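Local coordinates for protein histidinol-phosphatase (Bordetella pertussis, PDB 3FVV) that probably dephosphorylates histidinol phosphate to histidinol, late in histidine biosynthesis, as a magnesium-dependent phosphatase of the haloacid dehalogenase superfamily, at residues R5-D10 against R102-A107; R199-N204 against G217-D222. One frame throughout, in Å; residues are numbered along the deposited sequence.

Interaction 1. Residues R5-D10 against R102-A107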
loop_
_atom_site.group_PDB
_atom_site.type_symbol
_atom_site.label_atom_id
_atom_site.label_comp_id
_atom_site.label_asym_id
_atom_site.label_seq_id
_atom_site.Cartn_x
_atom_site.Cartn_y
_atom_site.Cartn_z
ATOM N N ARG A 5 13.867 -11.587 12.462
ATOM C CA ARG A 5 12.764 -10.666 12.712
ATOM C C ARG A 5 11.950 -10.473 11.433
ATOM O O ARG A 5 12.430 -10.747 10.330
ATOM C CB ARG A 5 13.279 -9.360 13.281
ATOM C CG ARG A 5 14.296 -9.666 14.463
ATOM C CD ARG A 5 14.997 -8.466 14.949
ATOM N NE ARG A 5 15.420 -7.639 13.816
ATOM C CZ ARG A 5 15.929 -6.422 13.959
ATOM N NH1 ARG A 5 16.134 -5.938 15.195
ATOM N NH2 ARG A 5 16.279 -5.705 12.898
ATOM N N LEU A 6 10.709 -10.056 11.599
ATOM C CA LEU A 6 9.833 -9.746 10.463
ATOM C C LEU A 6 9.702 -8.222 10.416
ATOM O O LEU A 6 9.510 -7.560 11.468
ATOM C CB LEU A 6 8.475 -10.358 10.680
ATOM C CG LEU A 6 7.424 -10.221 9.591
ATOM C CD1 LEU A 6 7.854 -10.955 8.374
ATOM C CD2 LEU A 6 6.098 -10.728 10.218
ATOM N N ALA A 7 9.777 -7.673 9.207
ATOM C CA ALA A 7 9.565 -6.264 9.045
ATOM C C ALA A 7 8.539 -5.965 7.967
ATOM O O ALA A 7 8.768 -6.219 6.770
ATOM C CB ALA A 7 10.969 -5.564 8.703
ATOM N N LEU A 8 7.443 -5.349 8.375
ATOM C CA LEU A 8 6.351 -5.007 7.501
ATOM C C LEU A 8 6.289 -3.483 7.360
ATOM O O LEU A 8 6.363 -2.732 8.354
ATOM C CB LEU A 8 5.021 -5.502 8.094
ATOM C CG LEU A 8 5.027 -7.019 8.438
ATOM C CD1 LEU A 8 3.678 -7.409 9.141
ATOM C CD2 LEU A 8 5.306 -7.903 7.247
ATOM N N PHE A 9 6.096 -3.054 6.118
ATOM C CA PHE A 9 5.969 -1.661 5.779
ATOM C C PHE A 9 4.669 -1.326 5.089
ATOM O O PHE A 9 4.344 -1.887 4.066
ATOM C CB PHE A 9 7.140 -1.274 4.894
ATOM C CG PHE A 9 8.441 -1.618 5.474
ATOM C CD1 PHE A 9 9.043 -0.772 6.388
ATOM C CD2 PHE A 9 9.055 -2.806 5.144
ATOM C CE1 PHE A 9 10.243 -1.088 6.937
ATOM C CE2 PHE A 9 10.279 -3.144 5.675
ATOM C CZ PHE A 9 10.896 -2.268 6.555
ATOM N N ASP A 10 3.949 -0.376 5.646
ATOM C CA ASP A 10 2.892 0.333 4.909
ATOM C C ASP A 10 3.536 1.150 3.772
ATOM O O ASP A 10 4.697 1.503 3.840
ATOM C CB ASP A 10 2.147 1.265 5.894
ATOM C CG ASP A 10 0.940 1.987 5.235
ATOM O OD1 ASP A 10 0.082 1.264 4.628
ATOM O OD2 ASP A 10 0.864 3.239 5.293
ATOM N N ARG A 102 16.199 -0.486 4.101
ATOM C CA ARG A 102 17.488 -1.066 3.931
ATOM C C ARG A 102 18.079 -1.581 5.196
ATOM O O ARG A 102 18.737 -2.647 5.183
ATOM C CB ARG A 102 18.392 -0.061 3.263
ATOM C CG ARG A 102 19.752 -0.536 3.077
ATOM C CD ARG A 102 20.552 0.511 2.299
ATOM N NE ARG A 102 19.918 0.853 1.005
ATOM C CZ ARG A 102 20.589 1.174 -0.112
ATOM N NH1 ARG A 102 21.936 1.186 -0.142
ATOM N NH2 ARG A 102 19.912 1.457 -1.224
ATOM N N GLY A 103 17.868 -0.862 6.291
ATOM C CA GLY A 103 18.346 -1.343 7.588
ATOM C C GLY A 103 17.793 -2.722 7.939
ATOM O O GLY A 103 18.500 -3.596 8.464
ATOM N N HIS A 104 16.510 -2.925 7.676
ATOM C CA HIS A 104 15.896 -4.226 8.017
ATOM C C HIS A 104 16.398 -5.273 7.023
ATOM O O HIS A 104 16.732 -6.382 7.432
ATOM C CB HIS A 104 14.408 -4.143 8.015
ATOM C CG HIS A 104 13.838 -3.411 9.187
ATOM N ND1 HIS A 104 13.699 -4.001 10.427
ATOM C CD2 HIS A 104 13.295 -2.173 9.293
ATOM C CE1 HIS A 104 13.129 -3.137 11.251
ATOM N NE2 HIS A 104 12.902 -2.010 10.598
ATOM N N LEU A 105 16.552 -4.938 5.748
ATOM C CA LEU A 105 17.097 -5.913 4.810
ATOM C C LEU A 105 18.471 -6.396 5.238
ATOM O O LEU A 105 18.760 -7.598 5.226
ATOM C CB LEU A 105 17.141 -5.399 3.341
ATOM C CG LEU A 105 15.766 -5.262 2.652
ATOM C CD1 LEU A 105 15.871 -4.394 1.394
ATOM C CD2 LEU A 105 15.164 -6.634 2.270
ATOM N N ALA A 106 19.303 -5.429 5.589
ATOM C CA ALA A 106 20.670 -5.663 5.945
ATOM C C ALA A 106 20.749 -6.493 7.239
ATOM O O ALA A 106 21.694 -7.266 7.402
ATOM C CB ALA A 106 21.486 -4.305 6.046
ATOM N N ALA A 107 19.763 -6.380 8.134
ATOM C CA ALA A 107 19.811 -7.195 9.366
ATOM C C ALA A 107 19.449 -8.660 9.130
ATOM O O ALA A 107 19.529 -9.478 10.034
ATOM C CB ALA A 107 18.892 -6.573 10.491
#
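In the Rossmann-like core of this haloacid dehalogenase-type protein, helix 95-106 lies over one face of the sheet, and H104 fills the gap between that helix and R5, A7 and F9 of strand 5-9. Helix and strand run nearly antiparallel, at 156°, with axes 9.4 Å apart. The three strand residues are alternate ones whose side chains start toward the helix, and each meets the imidazole differently. A7 lies over one ring face: its CB is 3.8 Å from the H104 ring centroid in a CH-pi contact displaced toward the rim. F9 meets the imidazole through its own rim, CZ lying 3.6 Å from H104 CD2, which sits near the phenyl plane. The ring planes are inclined at 67°, an oblique pairing. R5 crosses H104 at about a right angle. A bend at chi3 (-43°) sets NE, and the guanidinium beyond it brings NH2 to 3.7 Å from A107 CB and 4.0 Å from H104 ND1. The two nitrogens share an acceptor: D109 OD2 forms a salt bridge with R5 NH2 and a hydrogen bond with H104 ND1, an arrangement consistent with a proton on ND1. H104 NE2 is hydrogen-bonded to the hydroxyl of Y184, so both nitrogens of the buried imidazole are satisfied and its rotation is fixed, while Y182 of the same strand adds an edge-to-face partner. Strand 5-9 leads into D10, which forms a salt bridge with K160 and occupies the place of the first aspartate in the DxD motif of this superfamily; a helix packed nearly antiparallel over the strand that leads into that motif is part of its three-layered alpha/beta/alpha fold.

Interaction 2. Residues R199-N204 against G217-D222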
loop_
_atom_site.group_PDB
_atom_site.type_symbol
_atom_site.label_atom_id
_atom_site.label_comp_id
_atom_site.label_asym_id
_atom_site.label_seq_id
_atom_site.Cartn_x
_atom_site.Cartn_y
_atom_site.Cartn_z
ATOM N N ARG A 199 6.552 -4.838 17.500
ATOM C CA ARG A 199 7.106 -3.489 17.471
ATOM C C ARG A 199 6.407 -2.570 16.467
ATOM O O ARG A 199 6.900 -2.330 15.355
ATOM C CB ARG A 199 8.578 -3.532 17.134
ATOM C CG ARG A 199 9.361 -4.527 17.905
ATOM C CD ARG A 199 10.180 -3.882 19.018
ATOM N NE ARG A 199 11.596 -4.244 18.832
ATOM C CZ ARG A 199 12.391 -4.827 19.724
ATOM N NH1 ARG A 199 11.956 -5.123 20.948
ATOM N NH2 ARG A 199 13.654 -5.079 19.383
ATOM N N PRO A 200 5.259 -2.026 16.866
ATOM C CA PRO A 200 4.563 -1.059 16.031
ATOM C C PRO A 200 5.295 0.292 15.990
ATOM O O PRO A 200 5.722 0.797 17.059
ATOM C CB PRO A 200 3.207 -0.905 16.745
ATOM C CG PRO A 200 3.507 -1.222 18.170
ATOM C CD PRO A 200 4.571 -2.272 18.149
ATOM N N ILE A 201 5.395 0.888 14.802
ATOM C CA ILE A 201 6.088 2.193 14.616
ATOM C C ILE A 201 5.123 3.082 13.842
ATOM O O ILE A 201 4.669 2.718 12.758
ATOM C CB ILE A 201 7.405 2.097 13.747
ATOM C CG1 ILE A 201 8.352 0.951 14.207
ATOM C CG2 ILE A 201 8.144 3.386 13.745
ATOM C CD1 ILE A 201 8.851 1.092 15.605
ATOM N N ALA A 202 4.778 4.205 14.423
ATOM C CA ALA A 202 3.928 5.179 13.809
ATOM C C ALA A 202 4.868 6.058 12.991
ATOM O O ALA A 202 5.716 6.766 13.556
ATOM C CB ALA A 202 3.236 5.973 14.871
ATOM N N ALA A 203 4.743 5.965 11.680
ATOM C CA ALA A 203 5.609 6.657 10.721
ATOM C C ALA A 203 4.795 7.763 10.073
ATOM O O ALA A 203 3.731 7.502 9.490
ATOM C CB ALA A 203 6.127 5.690 9.663
ATOM N N ASN A 204 5.287 8.996 10.172
ATOM C CA ASN A 204 4.565 10.145 9.682
ATOM C C ASN A 204 3.095 10.116 10.176
ATOM O O ASN A 204 2.183 10.326 9.388
ATOM C CB ASN A 204 4.617 10.216 8.135
ATOM C CG ASN A 204 6.029 9.972 7.569
ATOM O OD1 ASN A 204 6.973 10.652 7.959
ATOM N ND2 ASN A 204 6.174 8.956 6.698
ATOM N N GLY A 217 3.162 4.508 24.154
ATOM C CA GLY A 217 4.629 4.415 24.083
ATOM C C GLY A 217 5.244 3.859 22.788
ATOM O O GLY A 217 6.413 3.484 22.785
ATOM N N TRP A 218 4.475 3.814 21.694
ATOM C CA TRP A 218 4.955 3.278 20.397
ATOM C C TRP A 218 5.924 4.259 19.788
ATOM O O TRP A 218 5.663 5.466 19.799
ATOM C CB TRP A 218 3.791 3.107 19.405
ATOM C CG TRP A 218 2.817 2.038 19.710
ATOM C CD1 TRP A 218 2.940 1.062 20.638
ATOM C CD2 TRP A 218 1.566 1.805 19.043
ATOM N NE1 TRP A 218 1.843 0.237 20.596
ATOM C CE2 TRP A 218 0.991 0.678 19.617
ATOM C CE3 TRP A 218 0.883 2.451 18.010
ATOM C CZ2 TRP A 218 -0.258 0.169 19.193
ATOM C CZ3 TRP A 218 -0.342 1.963 17.601
ATOM C CH2 TRP A 218 -0.910 0.843 18.203
ATOM N N GLN A 219 7.016 3.752 19.216
ATOM C CA GLN A 219 7.988 4.567 18.502
ATOM C C GLN A 219 7.252 5.402 17.411
ATOM O O GLN A 219 6.273 4.921 16.844
ATOM C CB GLN A 219 9.050 3.613 17.936
ATOM C CG GLN A 219 10.032 4.085 16.943
ATOM C CD GLN A 219 11.037 4.960 17.566
ATOM O OE1 GLN A 219 10.734 6.079 17.936
ATOM N NE2 GLN A 219 12.232 4.451 17.745
ATOM N N VAL A 220 7.690 6.649 17.192
ATOM C CA VAL A 220 7.136 7.574 16.172
ATOM C C VAL A 220 8.295 8.019 15.344
ATOM O O VAL A 220 9.336 8.290 15.888
ATOM C CB VAL A 220 6.472 8.819 16.788
ATOM C CG1 VAL A 220 6.100 9.842 15.726
ATOM C CG2 VAL A 220 5.244 8.425 17.589
ATOM N N ILE A 221 8.162 8.034 14.034
ATOM C CA ILE A 221 9.212 8.534 13.206
ATOM C C ILE A 221 8.596 9.412 12.152
ATOM O O ILE A 221 7.660 9.017 11.483
ATOM C CB ILE A 221 9.994 7.411 12.504
ATOM C CG1 ILE A 221 10.514 6.389 13.515
ATOM C CG2 ILE A 221 11.152 8.012 11.624
ATOM C CD1 ILE A 221 11.281 5.276 12.797
ATOM N N ASP A 222 9.128 10.607 11.996
ATOM C CA ASP A 222 8.647 11.524 10.986
ATOM C C ASP A 222 9.680 11.510 9.900
ATOM O O ASP A 222 10.640 12.277 9.905
ATOM C CB ASP A 222 8.394 12.893 11.592
ATOM C CG ASP A 222 7.060 12.942 12.354
ATOM O OD1 ASP A 222 6.008 12.656 11.757
ATOM O OD2 ASP A 222 7.050 13.145 13.559
#
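P200 sets its CG on one face of the W218 indole at the start of the paired strands, the proline crossing the indole at about a right angle. P200 CG lies over the five-membered ring, 3.3 Å from its centroid and only 11° off the normal, a close CH-pi contact. Farther along, the backbones pair in parallel, with A202 using both its polar atoms: its N donates to Q219 O (2.9 Å), and its O accepts from I221 N (2.8 Å). I221 O then takes the N-H of N204 at 2.7 Å, which carries the ladder to the end of the strand. CA-H...O contacts accompany these bonds, V220 CA approaching A202 O and A203 CA approaching I221 O.

On the sheet face of I201, A203 and I221, the side chains of I201 and Q219 lie side by side and point the same way. The chi2 of I201 (-61°) turns CD1 onto Q219 CB at 3.4 Å, while its CG2 branch, anti to the backbone N, touches I221 CD1 at 3.8 Å. On the reverse face A202 CB and V220 CG2 make a looser pair, 4.2 Å apart.

Outer partners fix the two ends. Beyond the strand, N204 extends its side-chain amide, which bonds through ND2 to H13 O and through OD1 to F224 N; D222 OD1 forms a salt bridge with R210. At the other end, G217 closes helix 207-216 with a Schellman motif just before W218. The two strands and helix 207-216 form a beta-alpha-beta unit: the helix packs on A202, V220 and W218, L194 of helix 191-196 touches both P200 and W218, and strand 180-185 continues the sheet beyond strand 199-203.

How the interactions relate
Both interactions belong to the same sheet, their centres 14 Å apart and their nearest atoms about 5 Å apart without touching. Strand 180-185 stands between them, paired in parallel with 5-9 on one side and with 199-203 on the other; its Y184 meets F9 and H104 of interaction 1 and I201 of interaction 2. Along the chain they come in series, the first closing before the second opens. Interaction 1 fastens a helix to a central strand, whereas interaction 2 adds the edge strand 219-221. Together they show one continuous core, whose strands 5-9 and 180-185 lead toward the neighbourhood of D10, consistent with the probable phosphatase site.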